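Local atomic coordinates of CDP-4-keto-6-deoxy-D-glucose-3-dehydrase (Yersinia pseudotuberculosis, PDB entry 3BB8), a protein that acts in its natural form probably as a pyridoxal-phosphate-dependent dehydrase of CDP-4-keto-6-deoxy-D-glucose in lipopolysaccharide biosynthesis, and has the aspartate aminotransferase fold. Residues L81-S85 and G86-N90; T213-Y217 and P218-I222; D423-V426 and S427-E431. The protein carries 1 engineered substitution. All coordinates share one frame; numbering follows the deposited sequence.

Contact 1: residues L81-S85 and G86-N90. With PLP (pyridoxal-5'-phosphate), chain C.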
ATOM      1  N   LEU A  81       5.827  12.624  -3.384  1.00 38.73           N
ATOM      2  CA  LEU A  81       5.101  11.488  -3.939  1.00 34.37           C
ATOM      3  C   LEU A  81       4.195  10.877  -2.874  1.00 32.35           C
ATOM      4  O   LEU A  81       4.660  10.556  -1.777  1.00 28.77           O
ATOM      5  CB  LEU A  81       6.087  10.420  -4.414  1.00 34.29           C
ATOM      6  CG  LEU A  81       6.971  10.716  -5.622  1.00 34.60           C
ATOM      7  CD1 LEU A  81       7.997   9.601  -5.784  1.00 32.89           C
ATOM      8  CD2 LEU A  81       6.097  10.837  -6.870  1.00 31.57           C
ATOM      9  N   THR A  82       2.913  10.710  -3.185  1.00 27.76           N
ATOM     10  CA  THR A  82       2.024  10.104  -2.218  1.00 27.96           C
ATOM     11  C   THR A  82       2.115   8.588  -2.297  1.00 28.86           C
ATOM     12  O   THR A  82       2.479   8.025  -3.334  1.00 29.52           O
ATOM     13  CB  THR A  82       0.557  10.524  -2.422  1.00 27.98           C
ATOM     14  OG1 THR A  82       0.139  10.211  -3.759  1.00 28.01           O
ATOM     15  CG2 THR A  82       0.396  12.019  -2.151  1.00 26.58           C
ATOM     16  N   THR A  83       1.792   7.932  -1.187  1.00 28.52           N
ATOM     17  CA  THR A  83       1.821   6.475  -1.123  1.00 26.78           C
ATOM     18  C   THR A  83       0.769   5.985  -0.117  1.00 26.64           C
ATOM     19  O   THR A  83       0.097   6.800   0.508  1.00 27.51           O
ATOM     20  CB  THR A  83       3.241   5.978  -0.775  1.00 25.40           C
ATOM     21  OG1 THR A  83       3.260   4.549  -0.791  1.00 28.16           O
ATOM     22  CG2 THR A  83       3.682   6.500   0.572  1.00 22.51           C
ATOM     23  N   THR A  84       0.623   4.669   0.044  1.00 26.12           N
ATOM     24  CA  THR A  84      -0.427   4.115   0.908  1.00 24.00           C
ATOM     25  C   THR A  84      -0.393   4.404   2.408  1.00 23.23           C
ATOM     26  O   THR A  84      -1.432   4.382   3.060  1.00 23.06           O
ATOM     27  CB  THR A  84      -0.513   2.588   0.776  1.00 27.33           C
ATOM     28  OG1 THR A  84       0.426   1.989   1.675  1.00 23.25           O
ATOM     29  CG2 THR A  84      -0.202   2.147  -0.667  1.00 26.79           C
ATOM     30  N   SER A  85       0.786   4.666   2.957  1.00 21.80           N
ATOM     31  CA  SER A  85       0.902   4.896   4.381  1.00 19.82           C
ATOM     32  C   SER A  85       2.291   5.402   4.707  1.00 21.12           C
ATOM     33  O   SER A  85       3.171   5.427   3.849  1.00 18.87           O
ATOM     34  CB  SER A  85       0.687   3.568   5.130  1.00 21.53           C
ATOM     35  OG  SER A  85       1.695   2.621   4.780  1.00 21.32           O
ATOM     36  N   GLY A  86       2.488   5.779   5.968  1.00 19.22           N
ATOM     37  CA  GLY A  86       3.797   6.226   6.385  1.00 20.51           C
ATOM     38  C   GLY A  86       4.768   5.056   6.279  1.00 20.45           C
ATOM     39  O   GLY A  86       5.937   5.239   5.898  1.00 19.47           O
ATOM     40  N   SER A  87       4.296   3.854   6.614  1.00 19.47           N
ATOM     41  CA  SER A  87       5.150   2.667   6.540  1.00 22.29           C
ATOM     42  C   SER A  87       5.561   2.431   5.077  1.00 25.05           C
ATOM     43  O   SER A  87       6.702   2.098   4.785  1.00 25.08           O
ATOM     44  CB  SER A  87       4.410   1.431   7.071  1.00 23.90           C
ATOM     45  OG  SER A  87       3.985   1.603   8.413  1.00 25.88           O
ATOM     46  N   SER A  88       4.623   2.605   4.151  1.00 28.16           N
ATOM     47  CA  SER A  88       4.957   2.405   2.742  1.00 27.90           C
ATOM     48  C   SER A  88       5.954   3.474   2.298  1.00 28.65           C
ATOM     49  O   SER A  88       6.836   3.203   1.484  1.00 28.87           O
ATOM     50  CB  SER A  88       3.700   2.469   1.873  1.00 25.28           C
ATOM     51  OG  SER A  88       2.879   1.352   2.122  1.00 22.21           O
ATOM     52  N   ALA A  89       5.811   4.686   2.830  1.00 27.28           N
ATOM     53  CA  ALA A  89       6.730   5.758   2.476  1.00 29.13           C
ATOM     54  C   ALA A  89       8.135   5.345   2.898  1.00 28.11           C
ATOM     55  O   ALA A  89       9.077   5.427   2.100  1.00 29.23           O
ATOM     56  CB  ALA A  89       6.324   7.067   3.160  1.00 28.19           C
ATOM     57  N   ASN A  90       8.278   4.889   4.144  1.00 26.77           N
ATOM     58  CA  ASN A  90       9.584   4.443   4.639  1.00 24.25           C
ATOM     59  C   ASN A  90      10.120   3.326   3.743  1.00 23.23           C
ATOM     60  O   ASN A  90      11.308   3.311   3.406  1.00 23.26           O
ATOM     61  CB  ASN A  90       9.492   3.937   6.084  1.00 24.55           C
ATOM     62  CG  ASN A  90       9.419   5.071   7.107  1.00 26.23           C
ATOM     63  OD1 ASN A  90       9.069   4.859   8.267  1.00 24.19           O
ATOM     64  ND2 ASN A  90       9.759   6.270   6.682  1.00 25.58           N
TER
HETATM   65  N1  PLP C 500       7.123   5.800  11.680  1.00 36.22           N
HETATM   66  C2  PLP C 500       6.615   6.429  12.805  1.00 38.72           C
HETATM   67  C2A PLP C 500       7.611   7.020  13.793  1.00 34.87           C
HETATM   68  C3  PLP C 500       5.204   6.506  13.000  1.00 37.58           C
HETATM   69  O3  PLP C 500       4.667   7.106  14.084  1.00 42.26           O
HETATM   70  C4  PLP C 500       4.298   5.927  12.012  1.00 38.87           C
HETATM   71  C4A PLP C 500       2.756   6.067  12.259  1.00 40.82           C
HETATM   72  C5  PLP C 500       4.887   5.279  10.876  1.00 36.77           C
HETATM   73  C6  PLP C 500       6.329   5.241  10.747  1.00 36.10           C
HETATM   74  C5A PLP C 500       4.164   4.617   9.743  1.00 33.12           C
HETATM   75  O4P PLP C 500       2.993   5.213   9.403  1.00 28.67           O
HETATM   76  P   PLP C 500       1.626   4.446   9.046  1.00 28.86           P
HETATM   77  O1P PLP C 500       0.786   5.446   8.279  1.00 27.71           O
HETATM   78  O2P PLP C 500       0.953   4.082  10.495  1.00 30.42           O
HETATM   79  O3P PLP C 500       1.929   3.175   8.246  1.00 26.52           O
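Strand 79-83 turns through Thr-84 and Ser-85 into helix 86-96, and the first turn is pinned by Ala-89 N donating to Ser-85 O at 2.9 Å, with an N-H...O angle of 150°. Ser-85 is the N-cap: its OG accepts from Ser-88 N at 3.0 Å and also bonds to Asn-288 O of the second subunit. With chi1 at 63°, this hydroxyl sits between its own backbone N and carbonyl carbon, from where it reaches the amide of the opening turn. One residue earlier, Thr-84 OG1 and Ser-88 OG meet in a hydrogen bond of 2.6 Å. Thr-83 lies alongside the same turn: its methyl CG2 rests on Ala-89 CB at 3.7 Å, while OG1 touches Ser-88 CB and bonds to Leu-289 O. The helix start holds the phosphate of pyridoxal-5'-phosphate. Gly-86 N donates to PLP O1P at 2.9 Å, and Ser-87 grips PLP O3P twice, through N and, at 2.6 Å, through OG, which has Thr-122 OG1 as a further partner. Gly-86, with no side chain, brings its CA within 3.3 Å of the ester oxygen PLP O4P. Two backbone N-H groups and a hydroxyl thus meet the anion at a helix N terminus, where the helix dipole would probably add to its stabilisation.

Contact 2: residues T213-Y217 and P218-I222. Engineered in segment 218-222: Lys-220 (natural residue His). With PLP (pyridoxal-5'-phosphate), chain C.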
ATOM      1  N   THR A 213       9.924  11.223   4.795  1.00 33.26           N
ATOM      2  CA  THR A 213       8.667  10.474   4.769  1.00 31.15           C
ATOM      3  C   THR A 213       7.719  11.017   5.834  1.00 31.77           C
ATOM      4  O   THR A 213       8.157  11.519   6.871  1.00 31.49           O
ATOM      5  CB  THR A 213       8.902   8.983   5.068  1.00 30.07           C
ATOM      6  OG1 THR A 213       9.454   8.850   6.385  1.00 31.44           O
ATOM      7  CG2 THR A 213       9.871   8.380   4.063  1.00 29.02           C
ATOM      8  N   VAL A 214       6.423  10.922   5.573  1.00 30.16           N
ATOM      9  CA  VAL A 214       5.421  11.394   6.516  1.00 29.56           C
ATOM     10  C   VAL A 214       4.222  10.459   6.397  1.00 29.93           C
ATOM     11  O   VAL A 214       4.051   9.785   5.369  1.00 29.14           O
ATOM     12  CB  VAL A 214       4.994  12.865   6.204  1.00 30.53           C
ATOM     13  CG1 VAL A 214       4.237  12.927   4.893  1.00 29.73           C
ATOM     14  CG2 VAL A 214       4.136  13.414   7.341  1.00 29.86           C
ATOM     15  N   SER A 215       3.403  10.409   7.445  1.00 27.49           N
ATOM     16  CA  SER A 215       2.227   9.542   7.468  1.00 25.90           C
ATOM     17  C   SER A 215       0.901  10.295   7.588  1.00 25.16           C
ATOM     18  O   SER A 215       0.850  11.369   8.175  1.00 27.01           O
ATOM     19  CB  SER A 215       2.342   8.566   8.639  1.00 24.15           C
ATOM     20  OG  SER A 215       1.091   7.954   8.908  1.00 19.95           O
ATOM     21  N   PHE A 216      -0.176   9.727   7.056  1.00 25.05           N
ATOM     22  CA  PHE A 216      -1.479  10.383   7.170  1.00 26.23           C
ATOM     23  C   PHE A 216      -2.520   9.483   7.824  1.00 26.90           C
ATOM     24  O   PHE A 216      -3.706   9.523   7.479  1.00 24.93           O
ATOM     25  CB  PHE A 216      -1.978  10.848   5.801  1.00 26.10           C
ATOM     26  CG  PHE A 216      -0.996  11.696   5.067  1.00 25.36           C
ATOM     27  CD1 PHE A 216      -0.703  11.439   3.728  1.00 24.28           C
ATOM     28  CD2 PHE A 216      -0.335  12.731   5.712  1.00 24.59           C
ATOM     29  CE1 PHE A 216       0.243  12.207   3.043  1.00 24.19           C
ATOM     30  CE2 PHE A 216       0.615  13.505   5.033  1.00 25.25           C
ATOM     31  CZ  PHE A 216       0.902  13.239   3.697  1.00 24.26           C
ATOM     32  N   TYR A 217      -2.048   8.645   8.745  1.00 29.20           N
ATOM     33  CA  TYR A 217      -2.909   7.762   9.523  1.00 29.81           C
ATOM     34  C   TYR A 217      -3.684   8.742  10.444  1.00 29.89           C
ATOM     35  O   TYR A 217      -3.170   9.808  10.785  1.00 29.63           O
ATOM     36  CB  TYR A 217      -2.033   6.798  10.333  1.00 31.02           C
ATOM     37  CG  TYR A 217      -2.805   5.744  11.079  1.00 32.96           C
ATOM     38  CD1 TYR A 217      -3.517   4.765  10.393  1.00 34.66           C
ATOM     39  CD2 TYR A 217      -2.884   5.765  12.469  1.00 33.92           C
ATOM     40  CE1 TYR A 217      -4.294   3.839  11.066  1.00 34.78           C
ATOM     41  CE2 TYR A 217      -3.658   4.841  13.151  1.00 33.42           C
ATOM     42  CZ  TYR A 217      -4.361   3.885  12.442  1.00 34.33           C
ATOM     43  OH  TYR A 217      -5.154   2.980  13.108  1.00 37.50           O
ATOM     44  N   PRO A 218      -4.915   8.400  10.860  1.00 29.83           N
ATOM     45  CA  PRO A 218      -5.684   9.318  11.720  1.00 30.19           C
ATOM     46  C   PRO A 218      -5.004   9.906  12.959  1.00 31.00           C
ATOM     47  O   PRO A 218      -5.337  11.011  13.390  1.00 30.59           O
ATOM     48  CB  PRO A 218      -6.928   8.503  12.066  1.00 28.70           C
ATOM     49  CG  PRO A 218      -7.129   7.675  10.793  1.00 29.96           C
ATOM     50  CD  PRO A 218      -5.707   7.205  10.521  1.00 28.84           C
ATOM     51  N   ALA A 219      -4.047   9.185  13.523  1.00 31.28           N
ATOM     52  CA  ALA A 219      -3.360   9.656  14.715  1.00 32.45           C
ATOM     53  C   ALA A 219      -2.329  10.738  14.418  1.00 33.59           C
ATOM     54  O   ALA A 219      -1.883  11.445  15.327  1.00 33.82           O
ATOM     55  CB  ALA A 219      -2.688   8.472  15.422  1.00 31.05           C
ATOM     56  N   LYS A 220      -1.961  10.883  13.148  1.00 33.18           N
ATOM     57  CA  LYS A 220      -0.938  11.854  12.776  1.00 33.44           C
ATOM     58  C   LYS A 220      -1.420  13.312  12.555  1.00 34.80           C
ATOM     59  O   LYS A 220      -2.609  13.610  12.641  1.00 32.12           O
ATOM     60  CB  LYS A 220      -0.155  11.297  11.568  1.00 35.86           C
ATOM     61  CG  LYS A 220       1.056  10.353  11.947  1.00 36.99           C
ATOM     62  CD  LYS A 220       0.715   8.893  12.383  1.00 38.72           C
ATOM     63  CE  LYS A 220       1.927   8.214  13.104  1.00 39.62           C
ATOM     64  NZ  LYS A 220       2.080   6.673  13.243  1.00 43.30           N
ATOM     65  N   HIS A 221      -0.489  14.226  12.295  1.00 35.95           N
ATOM     66  CA  HIS A 221      -0.833  15.638  12.105  1.00 37.56           C
ATOM     67  C   HIS A 221      -2.038  15.910  11.205  1.00 37.50           C
ATOM     68  O   HIS A 221      -2.949  16.641  11.598  1.00 36.56           O
ATOM     69  CB  HIS A 221       0.396  16.392  11.627  1.00 36.99           C
ATOM     70  CG  HIS A 221       1.487  16.440  12.650  1.00 38.61           C
ATOM     71  ND1 HIS A 221       1.544  17.405  13.630  1.00 37.89           N
ATOM     72  CD2 HIS A 221       2.538  15.615  12.872  1.00 38.60           C
ATOM     73  CE1 HIS A 221       2.585  17.175  14.411  1.00 38.19           C
ATOM     74  NE2 HIS A 221       3.205  16.093  13.972  1.00 38.03           N
ATOM     75  N   ILE A 222      -2.047  15.339  10.001  1.00 36.94           N
ATOM     76  CA  ILE A 222      -3.191  15.490   9.100  1.00 35.03           C
ATOM     77  C   ILE A 222      -3.493  14.083   8.617  1.00 34.33           C
ATOM     78  O   ILE A 222      -2.613  13.227   8.643  1.00 30.36           O
ATOM     79  CB  ILE A 222      -2.888  16.416   7.888  1.00 36.61           C
ATOM     80  CG1 ILE A 222      -1.774  15.826   7.016  1.00 35.89           C
ATOM     81  CG2 ILE A 222      -2.536  17.803   8.386  1.00 34.97           C
ATOM     82  CD1 ILE A 222      -1.456  16.653   5.777  1.00 36.33           C
TER
HETATM   83  N1  PLP C 500       7.123   5.800  11.680  1.00 36.22           N
HETATM   84  C2  PLP C 500       6.615   6.429  12.805  1.00 38.72           C
HETATM   85  C2A PLP C 500       7.611   7.020  13.793  1.00 34.87           C
HETATM   86  C3  PLP C 500       5.204   6.506  13.000  1.00 37.58           C
HETATM   87  O3  PLP C 500       4.667   7.106  14.084  1.00 42.26           O
HETATM   88  C4  PLP C 500       4.298   5.927  12.012  1.00 38.87           C
HETATM   89  C4A PLP C 500       2.756   6.067  12.259  1.00 40.82           C
HETATM   90  C5  PLP C 500       4.887   5.279  10.876  1.00 36.77           C
HETATM   91  C6  PLP C 500       6.329   5.241  10.747  1.00 36.10           C
HETATM   92  C5A PLP C 500       4.164   4.617   9.743  1.00 33.12           C
HETATM   93  O4P PLP C 500       2.993   5.213   9.403  1.00 28.67           O
HETATM   94  P   PLP C 500       1.626   4.446   9.046  1.00 28.86           P
HETATM   95  O1P PLP C 500       0.786   5.446   8.279  1.00 27.71           O
HETATM   96  O2P PLP C 500       0.953   4.082  10.495  1.00 30.42           O
HETATM   97  O3P PLP C 500       1.929   3.175   8.246  1.00 26.52           O
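The end of strand 211-215 and the loop that follows meet pyridoxal-5'-phosphate at two places: Ser-215, closing the strand, binds its phosphate, and in the loop the engineered Lys-220, a histidine in the natural protein, is joined to its C4A. The bond from Lys-220 NZ to PLP C4A is 1.3 Å long, consistent with an internal aldimine like that of lysine-bearing relatives in the aspartate aminotransferase fold. A bend at chi2 (77°) leads the lysine chain past Ser-215, with CD 3.6 Å from Ser-215 OG, before its last two torsions run nearly straight to the cofactor. That hydroxyl donates to PLP O1P at 2.6 Å and accepts from Tyr-217 N at 3.2 Å, which makes an ST turn and fixes the serine between phosphate and backbone. A type I beta turn spans Tyr-217 to Lys-220, closed by Lys-220 N donating to Tyr-217 O at 2.9 Å from well above the carbonyl plane. Pro-218 CD lies over one face of the Tyr-217 ring in a CH-pi contact, 3.4 Å from the centroid and 21° off the normal. The same tyrosine meets Trp-247 of the second subunit edge-to-face. Beyond the turn, the Ile-222 and Phe-216 side chains run alongside each other, with Ile-222 CG1 3.7 Å from Phe-216 CD2, and Ile-222 O receives a CA-H...O contact from Phe-216 CA at 3.4 Å.

Contact 3: residues D423-V426 and S427-E431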
ATOM      1  N   ASP A 423      -6.566  20.470  31.667  1.00 45.03           N
ATOM      2  CA  ASP A 423      -6.666  20.774  33.088  1.00 45.43           C
ATOM      3  C   ASP A 423      -7.178  19.538  33.819  1.00 44.62           C
ATOM      4  O   ASP A 423      -6.705  19.213  34.909  1.00 42.62           O
ATOM      5  CB  ASP A 423      -7.613  21.960  33.316  1.00 44.70           C
ATOM      6  CG  ASP A 423      -6.952  23.297  33.030  1.00 46.84           C
ATOM      7  OD1 ASP A 423      -7.676  24.267  32.725  1.00 46.77           O
ATOM      8  OD2 ASP A 423      -5.706  23.383  33.124  1.00 47.94           O
ATOM      9  N   TYR A 424      -8.136  18.848  33.205  1.00 43.44           N
ATOM     10  CA  TYR A 424      -8.696  17.649  33.807  1.00 43.99           C
ATOM     11  C   TYR A 424      -7.619  16.581  33.957  1.00 45.65           C
ATOM     12  O   TYR A 424      -7.544  15.907  34.985  1.00 46.52           O
ATOM     13  CB  TYR A 424      -9.837  17.095  32.957  1.00 43.46           C
ATOM     14  CG  TYR A 424     -10.304  15.735  33.421  1.00 43.61           C
ATOM     15  CD1 TYR A 424     -11.053  15.593  34.589  1.00 43.84           C
ATOM     16  CD2 TYR A 424      -9.948  14.581  32.725  1.00 43.95           C
ATOM     17  CE1 TYR A 424     -11.435  14.334  35.053  1.00 43.73           C
ATOM     18  CE2 TYR A 424     -10.323  13.320  33.180  1.00 43.21           C
ATOM     19  CZ  TYR A 424     -11.065  13.205  34.343  1.00 43.75           C
ATOM     20  OH  TYR A 424     -11.440  11.965  34.793  1.00 45.76           O
ATOM     21  N   VAL A 425      -6.798  16.423  32.922  1.00 44.37           N
ATOM     22  CA  VAL A 425      -5.726  15.442  32.954  1.00 43.90           C
ATOM     23  C   VAL A 425      -4.773  15.772  34.095  1.00 44.11           C
ATOM     24  O   VAL A 425      -4.405  14.896  34.881  1.00 43.12           O
ATOM     25  CB  VAL A 425      -4.943  15.422  31.614  1.00 43.70           C
ATOM     26  CG1 VAL A 425      -3.621  14.686  31.772  1.00 38.48           C
ATOM     27  CG2 VAL A 425      -5.787  14.754  30.545  1.00 43.20           C
ATOM     28  N   VAL A 426      -4.376  17.036  34.177  1.00 44.11           N
ATOM     29  CA  VAL A 426      -3.465  17.490  35.219  1.00 45.17           C
ATOM     30  C   VAL A 426      -3.994  17.196  36.627  1.00 46.03           C
ATOM     31  O   VAL A 426      -3.230  16.813  37.509  1.00 46.78           O
ATOM     32  CB  VAL A 426      -3.183  19.012  35.091  1.00 44.16           C
ATOM     33  CG1 VAL A 426      -2.532  19.541  36.358  1.00 43.14           C
ATOM     34  CG2 VAL A 426      -2.259  19.268  33.918  1.00 42.60           C
ATOM     35  N   SER A 427      -5.294  17.369  36.838  1.00 46.03           N
ATOM     36  CA  SER A 427      -5.865  17.121  38.154  1.00 46.15           C
ATOM     37  C   SER A 427      -5.765  15.636  38.485  1.00 46.15           C
ATOM     38  O   SER A 427      -5.630  15.254  39.653  1.00 45.14           O
ATOM     39  CB  SER A 427      -7.329  17.585  38.212  1.00 45.78           C
ATOM     40  OG  SER A 427      -8.203  16.673  37.567  1.00 46.59           O
ATOM     41  N   LYS A 428      -5.826  14.797  37.455  1.00 44.39           N
ATOM     42  CA  LYS A 428      -5.731  13.361  37.665  1.00 43.39           C
ATOM     43  C   LYS A 428      -4.309  12.953  38.034  1.00 42.40           C
ATOM     44  O   LYS A 428      -4.110  12.042  38.835  1.00 42.20           O
ATOM     45  CB  LYS A 428      -6.218  12.608  36.430  1.00 42.86           C
ATOM     46  CG  LYS A 428      -7.733  12.567  36.330  1.00 44.42           C
ATOM     47  CD  LYS A 428      -8.307  11.919  37.573  1.00 46.65           C
ATOM     48  CE  LYS A 428      -9.821  11.866  37.556  1.00 50.36           C
ATOM     49  NZ  LYS A 428     -10.342  11.225  38.808  1.00 51.68           N
ATOM     50  N   PHE A 429      -3.317  13.626  37.461  1.00 41.57           N
ATOM     51  CA  PHE A 429      -1.938  13.308  37.795  1.00 42.04           C
ATOM     52  C   PHE A 429      -1.702  13.727  39.247  1.00 42.17           C
ATOM     53  O   PHE A 429      -1.088  12.997  40.030  1.00 39.77           O
ATOM     54  CB  PHE A 429      -0.965  14.050  36.877  1.00 42.62           C
ATOM     55  CG  PHE A 429      -0.507  13.244  35.693  1.00 44.67           C
ATOM     56  CD1 PHE A 429      -1.334  13.064  34.589  1.00 44.26           C
ATOM     57  CD2 PHE A 429       0.763  12.666  35.682  1.00 45.30           C
ATOM     58  CE1 PHE A 429      -0.904  12.323  33.484  1.00 45.88           C
ATOM     59  CE2 PHE A 429       1.201  11.921  34.583  1.00 46.58           C
ATOM     60  CZ  PHE A 429       0.365  11.751  33.483  1.00 45.50           C
ATOM     61  N   GLU A 430      -2.202  14.909  39.600  1.00 41.66           N
ATOM     62  CA  GLU A 430      -2.061  15.422  40.955  1.00 42.09           C
ATOM     63  C   GLU A 430      -2.791  14.521  41.944  1.00 40.81           C
ATOM     64  O   GLU A 430      -2.264  14.211  43.000  1.00 40.22           O
ATOM     65  CB  GLU A 430      -2.584  16.856  41.028  1.00 41.44           C
ATOM     66  CG  GLU A 430      -1.612  17.853  40.419  1.00 42.75           C
ATOM     67  CD  GLU A 430      -2.219  19.223  40.200  1.00 42.92           C
ATOM     68  OE1 GLU A 430      -1.476  20.142  39.785  1.00 45.10           O
ATOM     69  OE2 GLU A 430      -3.433  19.383  40.432  1.00 46.03           O
ATOM     70  N   GLU A 431      -3.991  14.084  41.583  1.00 41.39           N
ATOM     71  CA  GLU A 431      -4.760  13.200  42.440  1.00 42.62           C
ATOM     72  C   GLU A 431      -4.049  11.867  42.641  1.00 44.43           C
ATOM     73  O   GLU A 431      -4.155  11.260  43.699  1.00 46.83           O
ATOM     74  CB  GLU A 431      -6.126  12.914  41.830  1.00 44.63           C
ATOM     75  CG  GLU A 431      -6.964  11.975  42.685  1.00 48.19           C
ATOM     76  CD  GLU A 431      -8.252  11.538  42.013  1.00 49.76           C
ATOM     77  OE1 GLU A 431      -8.896  12.381  41.357  1.00 51.32           O
ATOM     78  OE2 GLU A 431      -8.624  10.352  42.158  1.00 51.35           O
TER
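Lys-428 reaches back one turn of helix 419-432 to lie across Tyr-424, an i to i+4 pairing near the end of the chain. Its CB packs against Val-425 O at 3.3 Å. Next, CG stands over one face of the Tyr-424 ring, offset toward the rim, in a CH-pi contact 4.3 Å from the centroid and 24° off the normal. The bend at chi2 (-58°) carries the chain on toward the phenol end of the ring; CD then passes the phenol oxygen, and CE approaches Tyr-424 OH to 3.2 Å, while that hydroxyl bonds to Ala-369 O. At the tip, NZ forms a salt bridge with Glu-431 OE1. The backbone beneath is helical, with hydrogen bonds from Phe-429 N to Val-425 O and from Glu-430 N to Val-426 O, each spanning four residues. On a buried side, Val-425 CG1 lies 4.0 Å from Phe-429 CD1, and both side chains also pack on Ile-411 of strand 408-411. Val-426 faces helix 293-323 instead, and its CG1 touches Glu-430 OE1, which bonds to Ser-326 OG. Tyr-424 O takes two donors from the same face of its plane: Lys-428 N at 3.2 Å and Ser-427 OG at 2.8 Å.

Overall arrangement
From the N terminus the three contacts follow in series: the first two bridge short local connections, while the third lies within a single helix; none nests or crosses. Contact 1 joins strand 79-83 to helix 86-96; contact 2 carries strand 211-215 into the loop before strand 228-232. Strand 228-232 pairs antiparallel with both those strands, so the two contacts share one mixed sheet. They touch directly, Gly-86 CA lying 3.6 Å from Ser-215 CB, and both contribute to one cofactor site, at the second subunit. Contact 3, within helix 419-432, packs against helix 293-323 and strand 408-411; its nearest atoms are about 16 Å from contact 2 and about 27 Å from contact 1.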